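Local atomic coordinates of bifunctional protein PutA (Bdellovibrio bacteriovorus, PDB entry 5UR2), a protein that probably oxidises proline to glutamate in two steps, with an FAD-dependent proline dehydrogenase and an NAD+-dependent L-glutamate gamma-semialdehyde dehydrogenase on one chain. Residues Leu301-Tyr306 and Ser354-Thr359; Thr712-Thr717 and Leu724-Arg729; Lys840-Leu845 and Gly867-Ala872; Glu972-Leu975 and Ala980-Glu983. All coordinates share one frame; numbering follows the deposited sequence.

Interaction 1. Residues Leu301-Tyr306 and Ser354-Thr359. With P5F (N-propargylglycine-modified flavin adenine dinucleotide), chain F.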
loop_
_atom_site.group_PDB
_atom_site.type_symbol
_atom_site.label_atom_id
_atom_site.label_comp_id
_atom_site.label_asym_id
_atom_site.label_seq_id
_atom_site.Cartn_x
_atom_site.Cartn_y
_atom_site.Cartn_z
ATOM N N LEU B 301 29.470 -25.740 37.052
ATOM C CA LEU B 301 28.473 -26.062 36.042
ATOM C C LEU B 301 27.167 -25.362 36.414
ATOM O O LEU B 301 26.623 -25.590 37.501
ATOM C CB LEU B 301 28.302 -27.575 35.941
ATOM C CG LEU B 301 27.431 -28.115 34.811
ATOM C CD1 LEU B 301 28.003 -27.781 33.429
ATOM C CD2 LEU B 301 27.248 -29.624 34.985
ATOM N N VAL B 302 26.708 -24.456 35.547
ATOM C CA VAL B 302 25.455 -23.739 35.734
ATOM C C VAL B 302 24.558 -24.074 34.553
ATOM O O VAL B 302 24.972 -24.747 33.615
ATOM C CB VAL B 302 25.654 -22.210 35.855
ATOM C CG1 VAL B 302 26.738 -21.880 36.862
ATOM C CG2 VAL B 302 26.008 -21.589 34.496
ATOM N N LYS B 303 23.317 -23.593 34.596
ATOM C CA LYS B 303 22.496 -23.718 33.394
ATOM C C LYS B 303 22.708 -22.532 32.452
ATOM O O LYS B 303 23.109 -22.730 31.302
ATOM C CB LYS B 303 21.024 -23.930 33.762
ATOM C CG LYS B 303 20.873 -25.332 34.316
ATOM C CD LYS B 303 19.504 -25.711 34.756
ATOM C CE LYS B 303 19.601 -27.034 35.536
ATOM N NZ LYS B 303 18.326 -27.434 36.156
ATOM N N GLY B 304 22.518 -21.304 32.937
ATOM C CA GLY B 304 22.799 -20.125 32.124
ATOM C C GLY B 304 21.907 -18.936 32.433
ATOM O O GLY B 304 20.709 -19.106 32.669
ATOM N N ALA B 305 22.473 -17.731 32.435
ATOM C CA ALA B 305 21.779 -16.526 32.899
ATOM C C ALA B 305 21.249 -15.627 31.783
ATOM O O ALA B 305 20.580 -14.632 32.081
ATOM C CB ALA B 305 22.710 -15.685 33.794
ATOM N N TYR B 306 21.550 -15.910 30.519
ATOM C CA TYR B 306 21.246 -14.950 29.461
ATOM C C TYR B 306 20.264 -15.513 28.428
ATOM O O TYR B 306 20.350 -15.187 27.241
ATOM C CB TYR B 306 22.538 -14.473 28.789
ATOM C CG TYR B 306 23.610 -13.997 29.768
ATOM C CD1 TYR B 306 23.616 -12.686 30.240
ATOM C CD2 TYR B 306 24.620 -14.855 30.206
ATOM C CE1 TYR B 306 24.589 -12.244 31.139
ATOM C CE2 TYR B 306 25.590 -14.429 31.100
ATOM C CZ TYR B 306 25.576 -13.119 31.561
ATOM O OH TYR B 306 26.533 -12.684 32.453
ATOM N N SER B 354 22.987 -25.002 41.195
ATOM C CA SER B 354 21.589 -25.170 40.819
ATOM C C SER B 354 20.722 -25.148 42.067
ATOM O O SER B 354 21.121 -25.667 43.112
ATOM C CB SER B 354 21.350 -26.484 40.068
ATOM O OG SER B 354 19.980 -26.595 39.714
ATOM N N HIS B 355 19.516 -24.589 41.935
ATOM C CA HIS B 355 18.502 -24.648 42.987
ATOM C C HIS B 355 17.444 -25.726 42.736
ATOM O O HIS B 355 16.472 -25.823 43.497
ATOM C CB HIS B 355 17.823 -23.287 43.156
ATOM C CG HIS B 355 18.779 -22.139 43.235
ATOM N ND1 HIS B 355 19.221 -21.457 42.121
ATOM C CD2 HIS B 355 19.411 -21.576 44.294
ATOM C CE1 HIS B 355 20.063 -20.509 42.493
ATOM N NE2 HIS B 355 20.198 -20.562 43.806
ATOM N N ASN B 356 17.624 -26.537 41.705
ATOM C CA ASN B 356 16.637 -27.508 41.245
ATOM C C ASN B 356 16.876 -28.838 41.954
ATOM O O ASN B 356 17.954 -29.425 41.814
ATOM C CB ASN B 356 16.773 -27.623 39.721
ATOM C CG ASN B 356 15.817 -28.614 39.081
ATOM O OD1 ASN B 356 15.519 -29.663 39.630
ATOM N ND2 ASN B 356 15.352 -28.280 37.877
ATOM N N VAL B 357 15.875 -29.312 42.716
ATOM C CA VAL B 357 16.050 -30.528 43.518
ATOM C C VAL B 357 16.275 -31.749 42.626
ATOM O O VAL B 357 17.063 -32.633 42.972
ATOM C CB VAL B 357 14.858 -30.732 44.477
ATOM C CG1 VAL B 357 14.898 -32.122 45.112
ATOM C CG2 VAL B 357 14.891 -29.694 45.583
ATOM N N ARG B 358 15.599 -31.818 41.467
ATOM C CA ARG B 358 15.869 -32.896 40.510
ATOM C C ARG B 358 17.339 -32.919 40.098
ATOM O O ARG B 358 18.016 -33.952 40.219
ATOM C CB ARG B 358 14.970 -32.757 39.277
ATOM C CG ARG B 358 15.489 -33.484 38.025
ATOM C CD ARG B 358 15.427 -35.008 38.155
ATOM N NE ARG B 358 16.321 -35.676 37.199
ATOM C CZ ARG B 358 16.229 -36.962 36.853
ATOM N NH1 ARG B 358 15.279 -37.724 37.375
ATOM N NH2 ARG B 358 17.088 -37.493 35.986
ATOM N N THR B 359 17.850 -31.774 39.625
ATOM C CA THR B 359 19.252 -31.654 39.223
ATOM C C THR B 359 20.194 -32.057 40.350
ATOM O O THR B 359 21.137 -32.834 40.148
ATOM C CB THR B 359 19.542 -30.213 38.793
ATOM O OG1 THR B 359 18.605 -29.816 37.779
ATOM C CG2 THR B 359 20.990 -30.078 38.254
HETATM P PA P5F F . 16.156 -24.254 36.871
HETATM O O1A P5F F . 16.176 -25.808 37.060
HETATM O O2A P5F F . 14.879 -23.582 36.979
HETATM O O5B P5F F . 16.608 -23.769 35.521
HETATM C C5B P5F F . 16.344 -22.483 34.973
HETATM C C4B P5F F . 17.263 -22.275 33.760
HETATM O O4B P5F F . 16.886 -23.026 32.631
HETATM C C3B P5F F . 17.389 -20.873 33.238
HETATM O O3B P5F F . 18.219 -20.091 34.009
HETATM C C2B P5F F . 17.921 -21.086 31.878
HETATM O O2B P5F F . 19.290 -21.289 31.948
HETATM C C1B P5F F . 17.263 -22.353 31.462
HETATM N N9A P5F F . 16.081 -22.174 30.657
HETATM C C8A P5F F . 14.929 -21.469 30.977
HETATM N N7A P5F F . 14.067 -21.575 29.958
HETATM C C5A P5F F . 14.618 -22.363 28.945
HETATM C C6A P5F F . 14.203 -22.784 27.683
HETATM N N6A P5F F . 12.910 -22.418 27.177
HETATM N N1A P5F F . 15.009 -23.543 26.917
HETATM C C2A P5F F . 16.231 -23.918 27.351
HETATM N N3A P5F F . 16.678 -23.497 28.569
HETATM C C4A P5F F . 15.918 -22.745 29.376
HETATM N N1 P5F F . 24.831 -18.153 34.867
HETATM C C2 P5F F . 25.737 -17.843 33.787
HETATM O O2 P5F F . 25.253 -17.884 32.499
HETATM N N3 P5F F . 27.107 -17.510 34.043
HETATM C C4 P5F F . 27.636 -17.463 35.356
HETATM O O4 P5F F . 28.985 -17.131 35.535
HETATM C C4X P5F F . 26.679 -17.781 36.498
HETATM N N5 P5F F . 27.077 -17.632 37.896
HETATM C C5X P5F F . 26.261 -18.368 38.882
HETATM C C6 P5F F . 26.851 -18.747 40.203
HETATM C C7 P5F F . 26.098 -19.528 41.115
HETATM C C7M P5F F . 26.708 -19.905 42.448
HETATM C C8 P5F F . 24.779 -19.959 40.783
HETATM C C8M P5F F . 23.951 -20.793 41.727
HETATM C C9 P5F F . 24.214 -19.607 39.534
HETATM C C9A P5F F . 24.997 -18.783 38.570
HETATM N N10 P5F F . 24.417 -18.439 37.269
HETATM C C10 P5F F . 25.342 -18.106 36.223
HETATM C "C1'" P5F F . 22.976 -18.607 36.960
HETATM C "C2'" P5F F . 22.627 -20.038 36.550
HETATM O "O2'" P5F F . 23.200 -20.294 35.325
HETATM C "C3'" P5F F . 21.128 -20.341 36.480
HETATM O "O3'" P5F F . 20.564 -19.534 35.516
HETATM C "C4'" P5F F . 20.363 -20.117 37.776
HETATM O "O4'" P5F F . 21.253 -20.328 38.818
HETATM C "C5'" P5F F . 19.055 -20.918 37.919
HETATM O "O5'" P5F F . 19.138 -22.243 37.432
HETATM P P P5F F . 18.493 -23.549 38.145
HETATM O O1P P5F F . 19.198 -24.940 37.911
HETATM O O2P P5F F . 18.372 -23.026 39.626
HETATM O O3P P5F F . 16.892 -23.380 37.824
HETATM C C21 P5F F . 27.287 -15.026 37.796
HETATM C C22 P5F F . 27.280 -16.373 37.900
HETATM C C23 P5F F . 28.200 -14.304 36.790
#
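The ends of the Lys303 and Thr359 side chains meet head on, and the lysine gets there by running along the diphosphate of the modified flavin. Its CB lies by the adenosine ribose, 3.6 Å from O2B. With CG anti to the carbonyl carbon (chi1 -72°) and the chain extended beyond it, CD and CE pass O1P of the ribityl-side phosphate, CE at 3.2 Å. NZ then donates to Thr359 OG1 at 2.9 Å and to O1A of the adenosine-side phosphate at 2.8 Å, with a weak third bond to O1P; it also salt-bridges Asp331.

The other segment grips the same phosphates. Asn356 ND2 gives O1A a nearly straight bond of 2.7 Å (169° at the hydrogen), so that oxygen is held from both segments. Ser354 OG donates to O1P at 2.6 Å while accepting from Asn356 N in an ST turn. His355 binds O2P twice, through backbone N and ND1, with the oxygen in the ring plane at its edge. Asn356 also N-caps helix 357-369, its OD1 taking Thr359 N at 3.1 Å from above the carbonyl plane.

Residues 301-306 run out of the fifth barrel strand and residues 354-359 follow the sixth. A lysine, a serine hydroxyl, a histidine ring and N-H, and an N-cap asparagine thus converge on the diphosphate, consistent with neutralising its charge and fixing the cofactor in the barrel mouth.

Interaction 2. Residues Thr712-Thr717 and Leu724-Arg729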
loop_
_atom_site.group_PDB
_atom_site.type_symbol
_atom_site.label_atom_id
_atom_site.label_comp_id
_atom_site.label_asym_id
_atom_site.label_seq_id
_atom_site.Cartn_x
_atom_site.Cartn_y
_atom_site.Cartn_z
ATOM N N THR B 712 14.239 10.955 -16.873
ATOM C CA THR B 712 12.931 11.130 -16.255
ATOM C C THR B 712 12.996 11.202 -14.741
ATOM O O THR B 712 12.187 11.897 -14.126
ATOM C CB THR B 712 12.001 9.978 -16.644
ATOM O OG1 THR B 712 12.551 8.739 -16.185
ATOM C CG2 THR B 712 11.875 9.917 -18.150
ATOM N N THR B 713 13.951 10.510 -14.140
ATOM C CA THR B 713 14.041 10.371 -12.702
ATOM C C THR B 713 15.493 10.547 -12.290
ATOM O O THR B 713 16.394 9.998 -12.936
ATOM C CB THR B 713 13.506 8.989 -12.301
ATOM O OG1 THR B 713 12.194 8.839 -12.857
ATOM C CG2 THR B 713 13.474 8.801 -10.785
ATOM N N ILE B 714 15.722 11.319 -11.230
ATOM C CA ILE B 714 17.067 11.543 -10.695
ATOM C C ILE B 714 17.088 11.075 -9.245
ATOM O O ILE B 714 16.333 11.596 -8.416
ATOM C CB ILE B 714 17.478 13.023 -10.794
ATOM C CG1 ILE B 714 17.460 13.481 -12.262
ATOM C CG2 ILE B 714 18.843 13.217 -10.170
ATOM C CD1 ILE B 714 17.342 15.010 -12.447
ATOM N N ALA B 715 17.948 10.103 -8.935
ATOM C CA ALA B 715 18.183 9.677 -7.558
ATOM C C ALA B 715 19.555 10.190 -7.146
ATOM O O ALA B 715 20.572 9.804 -7.735
ATOM C CB ALA B 715 18.094 8.156 -7.412
ATOM N N PHE B 716 19.575 11.091 -6.173
ATOM C CA PHE B 716 20.795 11.724 -5.698
ATOM C C PHE B 716 20.817 11.692 -4.189
ATOM O O PHE B 716 19.851 12.106 -3.543
ATOM C CB PHE B 716 20.932 13.183 -6.157
ATOM C CG PHE B 716 21.939 13.961 -5.352
ATOM C CD1 PHE B 716 23.299 13.852 -5.617
ATOM C CD2 PHE B 716 21.523 14.775 -4.299
ATOM C CE1 PHE B 716 24.233 14.558 -4.863
ATOM C CE2 PHE B 716 22.442 15.477 -3.532
ATOM C CZ PHE B 716 23.804 15.373 -3.818
ATOM N N THR B 717 21.919 11.219 -3.634
ATOM C CA THR B 717 22.158 11.297 -2.202
ATOM C C THR B 717 23.519 11.925 -1.965
ATOM O O THR B 717 24.528 11.443 -2.489
ATOM C CB THR B 717 22.058 9.923 -1.552
ATOM O OG1 THR B 717 20.690 9.497 -1.603
ATOM C CG2 THR B 717 22.543 9.983 -0.113
ATOM N N LEU B 724 20.023 20.890 -3.687
ATOM C CA LEU B 724 19.279 22.065 -4.110
ATOM C C LEU B 724 19.594 22.418 -5.558
ATOM O O LEU B 724 18.691 22.777 -6.323
ATOM C CB LEU B 724 19.584 23.249 -3.185
ATOM C CG LEU B 724 19.212 22.977 -1.722
ATOM C CD1 LEU B 724 19.381 24.215 -0.872
ATOM C CD2 LEU B 724 17.810 22.397 -1.579
ATOM N N HIS B 725 20.870 22.323 -5.956
ATOM C CA HIS B 725 21.239 22.617 -7.340
ATOM C C HIS B 725 20.538 21.661 -8.298
ATOM O O HIS B 725 19.956 22.083 -9.306
ATOM C CB HIS B 725 22.764 22.526 -7.515
ATOM C CG HIS B 725 23.224 22.676 -8.936
ATOM N ND1 HIS B 725 23.238 23.886 -9.597
ATOM C CD2 HIS B 725 23.600 21.747 -9.848
ATOM C CE1 HIS B 725 23.654 23.704 -10.839
ATOM N NE2 HIS B 725 23.867 22.412 -11.021
ATOM N N ILE B 726 20.549 20.365 -7.968
ATOM C CA ILE B 726 19.926 19.352 -8.820
ATOM C C ILE B 726 18.426 19.594 -8.933
ATOM O O ILE B 726 17.846 19.505 -10.021
ATOM C CB ILE B 726 20.220 17.946 -8.268
ATOM C CG1 ILE B 726 21.685 17.576 -8.519
ATOM C CG2 ILE B 726 19.257 16.924 -8.897
ATOM C CD1 ILE B 726 22.103 16.249 -7.922
ATOM N N MET B 727 17.773 19.912 -7.817
ATOM C CA MET B 727 16.335 20.128 -7.887
ATOM C C MET B 727 16.021 21.348 -8.734
ATOM O O MET B 727 15.031 21.361 -9.472
ATOM C CB MET B 727 15.746 20.274 -6.483
ATOM C CG MET B 727 15.679 18.966 -5.728
ATOM S SD MET B 727 14.832 19.150 -4.146
ATOM C CE MET B 727 15.889 20.350 -3.388
ATOM N N ASN B 728 16.884 22.354 -8.677
ATOM C CA ASN B 728 16.723 23.519 -9.532
ATOM C C ASN B 728 16.877 23.148 -11.004
ATOM O O ASN B 728 16.038 23.506 -11.842
ATOM C CB ASN B 728 17.746 24.566 -9.120
ATOM C CG ASN B 728 17.261 25.939 -9.355
ATOM O OD1 ASN B 728 17.549 26.520 -10.397
ATOM N ND2 ASN B 728 16.477 26.475 -8.408
ATOM N N ARG B 729 17.935 22.403 -11.336
ATOM C CA ARG B 729 18.158 22.021 -12.729
ATOM C C ARG B 729 17.053 21.108 -13.244
ATOM O O ARG B 729 16.670 21.188 -14.416
ATOM C CB ARG B 729 19.520 21.342 -12.887
ATOM C CG ARG B 729 20.760 22.215 -12.574
ATOM C CD ARG B 729 20.741 23.563 -13.276
ATOM N NE ARG B 729 20.379 23.394 -14.673
ATOM C CZ ARG B 729 19.921 24.366 -15.452
ATOM N NH1 ARG B 729 19.583 24.093 -16.700
ATOM N NH2 ARG B 729 19.787 25.602 -14.986
#
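Helix 720-730, kept regular by backbone bonds such as Arg729 N to His725 O (2.9 Å), offers Ile726 to two residues of the adjoining strand, Ile714 and Phe716. Across the contact itself the chemistry is entirely apolar. The backbones stay well apart, the nearest CA atoms, of Phe716 and Ile726, being 8.3 Å from each other, and the isoleucine fills the gap with its two branches.

The longer branch goes to the ring. A chi1 of -73° swings CG1 of Ile726 away from its own carbonyl, and an extended chi2 carries CD1 over one face of Phe716. This methyl lies 3.8 Å from the ring centroid and 26° off the normal, the geometry of a CH-pi contact. It is displaced toward the rim where the ring joins its CB, and CG of Phe716 is its closest atom at 3.4 Å. The shorter branch turns to the other strand residue: CG2 of Ile726 meets CG2 of Ile714 at 3.9 Å, methyl against methyl.

Strand 711-717, helix 720-730 and strand 742-746 make a beta-alpha-beta unit of the Rossmann-like part of the aldehyde dehydrogenase. Phe716 also packs on Ile745 of the next strand, and its side chain lies about 7 Å from that of Glu746, a predicted active-site residue. The helix meets the second subunit through Leu724 and Met727, which pack on Val733 and Val740 of that subunit.

Interaction 3. Residues Lys840-Leu845 and Gly867-Ala872; sequences KNHKLL and GDAKLA
At the junction where helix 825-841 gives way to strand 843-847, His842 packs on Ala869 and Leu871, part of the connection leading from strand 860-863 to strand 880-886. That connection contains a short 3-10 turn: Ala872 N bonds back to Ala869 O at 2.8 Å, and Ala869 and Leu871 both point toward the histidine.

The imidazole spans both of them with the outer part of its ring. Its CE1 and NE2 share the methyl of Ala869, CE1 being 3.8 Å from Ala869 CB. On the other side of NE2, the ring carbon CD2 touches Leu871 CD2 at 3.6 Å, and NE2 comes within 4.0 Å of Leu871 CB. The approach is oblique, and the His842 and Leu871 side chains run antiparallel alongside one another. Asn841, the preceding residue, lays its CB over the centre of one ring face, 3.7 Å above the plane. The histidine thus acts by van der Waals packing.

Phe862 of strand 860-863, the antiparallel partner of strand 843-847, touches both His842 and Leu871. Leu871 reaches further inward to Val880 and Ala882 of strand 880-886, so the contact joins the start of end strand 843-847 to the connection leading two strands inward.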
loop_
_atom_site.group_PDB
_atom_site.type_symbol
_atom_site.label_atom_id
_atom_site.label_comp_id
_atom_site.label_asym_id
_atom_site.label_seq_id
_atom_site.Cartn_x
_atom_site.Cartn_y
_atom_site.Cartn_z
ATOM N N LYS B 840 38.225 28.021 19.166
ATOM C CA LYS B 840 38.273 29.421 19.560
ATOM C C LYS B 840 36.982 29.884 20.211
ATOM O O LYS B 840 36.973 30.942 20.843
ATOM C CB LYS B 840 38.608 30.290 18.348
ATOM C CG LYS B 840 39.964 29.960 17.745
ATOM C CD LYS B 840 40.216 30.760 16.489
ATOM C CE LYS B 840 41.600 30.486 15.925
ATOM N NZ LYS B 840 41.892 31.374 14.752
ATOM N N ASN B 841 35.892 29.131 20.051
ATOM C CA ASN B 841 34.582 29.548 20.531
ATOM C C ASN B 841 34.017 28.682 21.645
ATOM O O ASN B 841 33.171 29.166 22.396
ATOM C CB ASN B 841 33.555 29.572 19.384
ATOM C CG ASN B 841 33.868 30.617 18.323
ATOM O OD1 ASN B 841 34.199 31.752 18.633
ATOM N ND2 ASN B 841 33.762 30.229 17.063
ATOM N N HIS B 842 34.432 27.423 21.767
ATOM C CA HIS B 842 33.749 26.518 22.681
ATOM C C HIS B 842 34.753 25.710 23.490
ATOM O O HIS B 842 35.873 25.444 23.046
ATOM C CB HIS B 842 32.806 25.562 21.926
ATOM C CG HIS B 842 31.921 26.249 20.930
ATOM N ND1 HIS B 842 31.108 27.313 21.262
ATOM C CD2 HIS B 842 31.712 26.013 19.611
ATOM C CE1 HIS B 842 30.450 27.714 20.187
ATOM N NE2 HIS B 842 30.797 26.938 19.174
ATOM N N LYS B 843 34.318 25.310 24.683
ATOM C CA LYS B 843 35.140 24.498 25.567
ATOM C C LYS B 843 35.413 23.140 24.940
ATOM O O LYS B 843 34.486 22.432 24.538
ATOM C CB LYS B 843 34.447 24.321 26.917
ATOM C CG LYS B 843 35.192 23.422 27.910
ATOM C CD LYS B 843 34.407 23.277 29.214
ATOM C CE LYS B 843 35.181 22.489 30.249
ATOM N NZ LYS B 843 34.787 22.865 31.637
ATOM N N LEU B 844 36.692 22.793 24.833
ATOM C CA LEU B 844 37.096 21.505 24.291
ATOM C C LEU B 844 37.112 20.476 25.417
ATOM O O LEU B 844 37.905 20.599 26.355
ATOM C CB LEU B 844 38.467 21.609 23.622
ATOM C CG LEU B 844 38.931 20.261 23.068
ATOM C CD1 LEU B 844 37.999 19.846 21.962
ATOM C CD2 LEU B 844 40.379 20.306 22.585
ATOM N N LEU B 845 36.250 19.455 25.318
ATOM C CA LEU B 845 36.199 18.402 26.332
ATOM C C LEU B 845 37.158 17.261 26.038
ATOM O O LEU B 845 37.592 16.587 26.972
ATOM C CB LEU B 845 34.783 17.822 26.485
ATOM C CG LEU B 845 33.702 18.743 27.055
ATOM C CD1 LEU B 845 32.367 18.041 27.104
ATOM C CD2 LEU B 845 34.098 19.299 28.432
ATOM N N GLY B 867 22.911 26.078 21.570
ATOM C CA GLY B 867 22.114 25.376 20.578
ATOM C C GLY B 867 22.103 26.060 19.227
ATOM O O GLY B 867 21.931 25.403 18.198
ATOM N N ASP B 868 22.301 27.376 19.203
ATOM C CA ASP B 868 22.257 28.128 17.960
ATOM C C ASP B 868 23.638 28.371 17.362
ATOM O O ASP B 868 23.736 29.000 16.305
ATOM C CB ASP B 868 21.540 29.463 18.193
ATOM C CG ASP B 868 22.306 30.397 19.139
ATOM O OD1 ASP B 868 23.315 29.978 19.750
ATOM O OD2 ASP B 868 21.872 31.560 19.296
ATOM N N ALA B 869 24.693 27.839 17.979
ATOM C CA ALA B 869 26.047 28.005 17.466
ATOM C C ALA B 869 26.219 27.296 16.124
ATOM O O ALA B 869 25.590 26.266 15.846
ATOM C CB ALA B 869 27.068 27.447 18.461
ATOM N N LYS B 870 27.116 27.849 15.300
ATOM C CA LYS B 870 27.390 27.256 13.996
ATOM C C LYS B 870 27.787 25.788 14.131
ATOM O O LYS B 870 27.329 24.934 13.358
ATOM C CB LYS B 870 28.467 28.068 13.279
ATOM C CG LYS B 870 28.849 27.558 11.892
ATOM C CD LYS B 870 30.086 28.315 11.367
ATOM C CE LYS B 870 30.462 27.916 9.942
ATOM N NZ LYS B 870 31.608 28.737 9.442
ATOM N N LEU B 871 28.611 25.472 15.133
ATOM C CA LEU B 871 29.024 24.090 15.359
ATOM C C LEU B 871 27.830 23.177 15.573
ATOM O O LEU B 871 27.881 21.998 15.202
ATOM C CB LEU B 871 29.970 24.014 16.560
ATOM C CG LEU B 871 30.408 22.623 17.017
ATOM C CD1 LEU B 871 31.247 21.937 15.964
ATOM C CD2 LEU B 871 31.192 22.732 18.306
ATOM N N ALA B 872 26.748 23.706 16.148
ATOM C CA ALA B 872 25.549 22.943 16.466
ATOM C C ALA B 872 24.455 23.057 15.410
ATOM O O ALA B 872 23.329 22.619 15.665
ATOM C CB ALA B 872 24.996 23.378 17.827
#

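Interaction 4. Residues Glu972-Leu975 and Ala980-Glu983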
loop_
_atom_site.group_PDB
_atom_site.type_symbol
_atom_site.label_atom_id
_atom_site.label_comp_id
_atom_site.label_asym_id
_atom_site.label_seq_id
_atom_site.Cartn_x
_atom_site.Cartn_y
_atom_site.Cartn_z
ATOM N N GLU B 972 -12.057 -1.454 -18.516
ATOM C CA GLU B 972 -12.621 -2.163 -19.660
ATOM C C GLU B 972 -14.106 -2.457 -19.444
ATOM O O GLU B 972 -14.488 -3.152 -18.493
ATOM C CB GLU B 972 -11.838 -3.448 -19.934
ATOM C CG GLU B 972 -12.443 -4.310 -21.038
ATOM C CD GLU B 972 -11.552 -5.497 -21.428
ATOM O OE1 GLU B 972 -10.550 -5.780 -20.726
ATOM O OE2 GLU B 972 -11.876 -6.153 -22.432
ATOM N N ASN B 973 -14.935 -1.939 -20.342
ATOM C CA ASN B 973 -16.344 -2.300 -20.393
ATOM C C ASN B 973 -16.467 -3.738 -20.884
ATOM O O ASN B 973 -16.011 -4.059 -21.987
ATOM C CB ASN B 973 -17.078 -1.336 -21.326
ATOM C CG ASN B 973 -18.536 -1.711 -21.549
ATOM O OD1 ASN B 973 -19.092 -2.547 -20.850
ATOM N ND2 ASN B 973 -19.174 -1.042 -22.506
ATOM N N THR B 974 -17.067 -4.611 -20.074
ATOM C CA THR B 974 -17.204 -6.015 -20.441
ATOM C C THR B 974 -18.609 -6.387 -20.895
ATOM O O THR B 974 -18.853 -7.545 -21.260
ATOM C CB THR B 974 -16.804 -6.912 -19.262
ATOM O OG1 THR B 974 -17.730 -6.710 -18.188
ATOM C CG2 THR B 974 -15.385 -6.600 -18.812
ATOM N N LEU B 975 -19.523 -5.432 -20.900
ATOM C CA LEU B 975 -20.911 -5.668 -21.249
ATOM C C LEU B 975 -21.097 -5.528 -22.760
ATOM O O LEU B 975 -20.804 -4.466 -23.323
ATOM C CB LEU B 975 -21.770 -4.669 -20.477
ATOM C CG LEU B 975 -23.231 -4.491 -20.834
ATOM C CD1 LEU B 975 -23.971 -5.773 -20.599
ATOM C CD2 LEU B 975 -23.772 -3.381 -19.999
ATOM N N ALA B 980 -22.561 -9.552 -19.583
ATOM C CA ALA B 980 -21.196 -9.369 -19.144
ATOM C C ALA B 980 -20.777 -10.599 -18.354
ATOM O O ALA B 980 -21.582 -11.147 -17.597
ATOM C CB ALA B 980 -21.050 -8.111 -18.282
ATOM N N PRO B 981 -19.539 -11.062 -18.511
ATOM C CA PRO B 981 -19.092 -12.232 -17.741
ATOM C C PRO B 981 -18.994 -11.914 -16.258
ATOM O O PRO B 981 -18.654 -10.800 -15.860
ATOM C CB PRO B 981 -17.695 -12.535 -18.312
ATOM C CG PRO B 981 -17.516 -11.630 -19.503
ATOM C CD PRO B 981 -18.465 -10.484 -19.338
ATOM N N ALA B 982 -19.250 -12.923 -15.431
ATOM C CA ALA B 982 -18.978 -12.776 -14.008
ATOM C C ALA B 982 -17.474 -12.863 -13.755
ATOM O O ALA B 982 -16.724 -13.444 -14.549
ATOM C CB ALA B 982 -19.708 -13.848 -13.200
ATOM N N GLU B 983 -17.025 -12.252 -12.657
ATOM C CA GLU B 983 -15.633 -12.442 -12.225
ATOM C C GLU B 983 -15.572 -13.560 -11.194
ATOM O O GLU B 983 -14.623 -14.338 -11.178
ATOM C CB GLU B 983 -15.016 -11.164 -11.637
ATOM C CG GLU B 983 -15.717 -9.870 -12.016
ATOM C CD GLU B 983 -15.051 -8.622 -11.438
ATOM O OE1 GLU B 983 -13.897 -8.687 -10.963
ATOM O OE2 GLU B 983 -15.702 -7.562 -11.458
#
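The chain comes back on itself between Leu975 and Ala980, whose CA atoms are only 4.3 Å apart, after the end of strand 965-973. An Asx turn shapes the outgoing arm: Leu975 N donates to Asn973 OD1 at 2.9 Å, with 156° at the hydrogen. The donor stands above the amide, 43° out of its carbonyl plane.

Four residues do the touching, Thr974 and Leu975 on one arm and Ala980 and Pro981 on the other. The methyl of Ala980 settles into the angle between Thr974 and Leu975, with Thr974 OG1 at 3.6 Å and Leu975 CA at 3.8 Å. It also meets Leu975 CB at 4.1 Å, an apolar contact. Thr974 holds OG1 between its backbone N and carbonyl carbon (chi1 65°), and this rotation is what sets the hydroxyl against the alanine methyl. Next along, Pro981 lays its CD over the same threonine: the ring carbon is 3.5 Å from Thr974 O and 3.9 Å from Thr974 CB. The side chains of Pro981 and Thr974 are inclined to each other, and on the proline it is CD that makes the contact. These are van der Waals contacts between a turn and an extended tail.

Thr974 O is also hydrogen-bonded by Arg55 of the second subunit, in whose helix 47-59 Thr51 packs on Pro981. Strand 965-973 pairs antiparallel with strand 623-638 of its own chain, and at Glu972 it forms a parallel ladder with a strand of the second subunit. Glu983 returns to this chain's sheet through a salt bridge to Arg616 of strand 615-616.

In the fold
Interaction 1 belongs to the proline dehydrogenase barrel, whereas interactions 2 and 3 lie in the aldehyde dehydrogenase range, on the other side of the chain's centre from it. The first two are buried but differ in chemistry: charge and hydrogen bonds around a diphosphate in one, hydrocarbon on an aromatic face in the other. Interactions 3 and 4 are only partly buried and rest on van der Waals packing of turns. Interactions 2 and 4 reach the same sheet and both touch the second subunit, yet their centres are 44 Å apart; interaction 3 belongs to another sheet and meets no second chain.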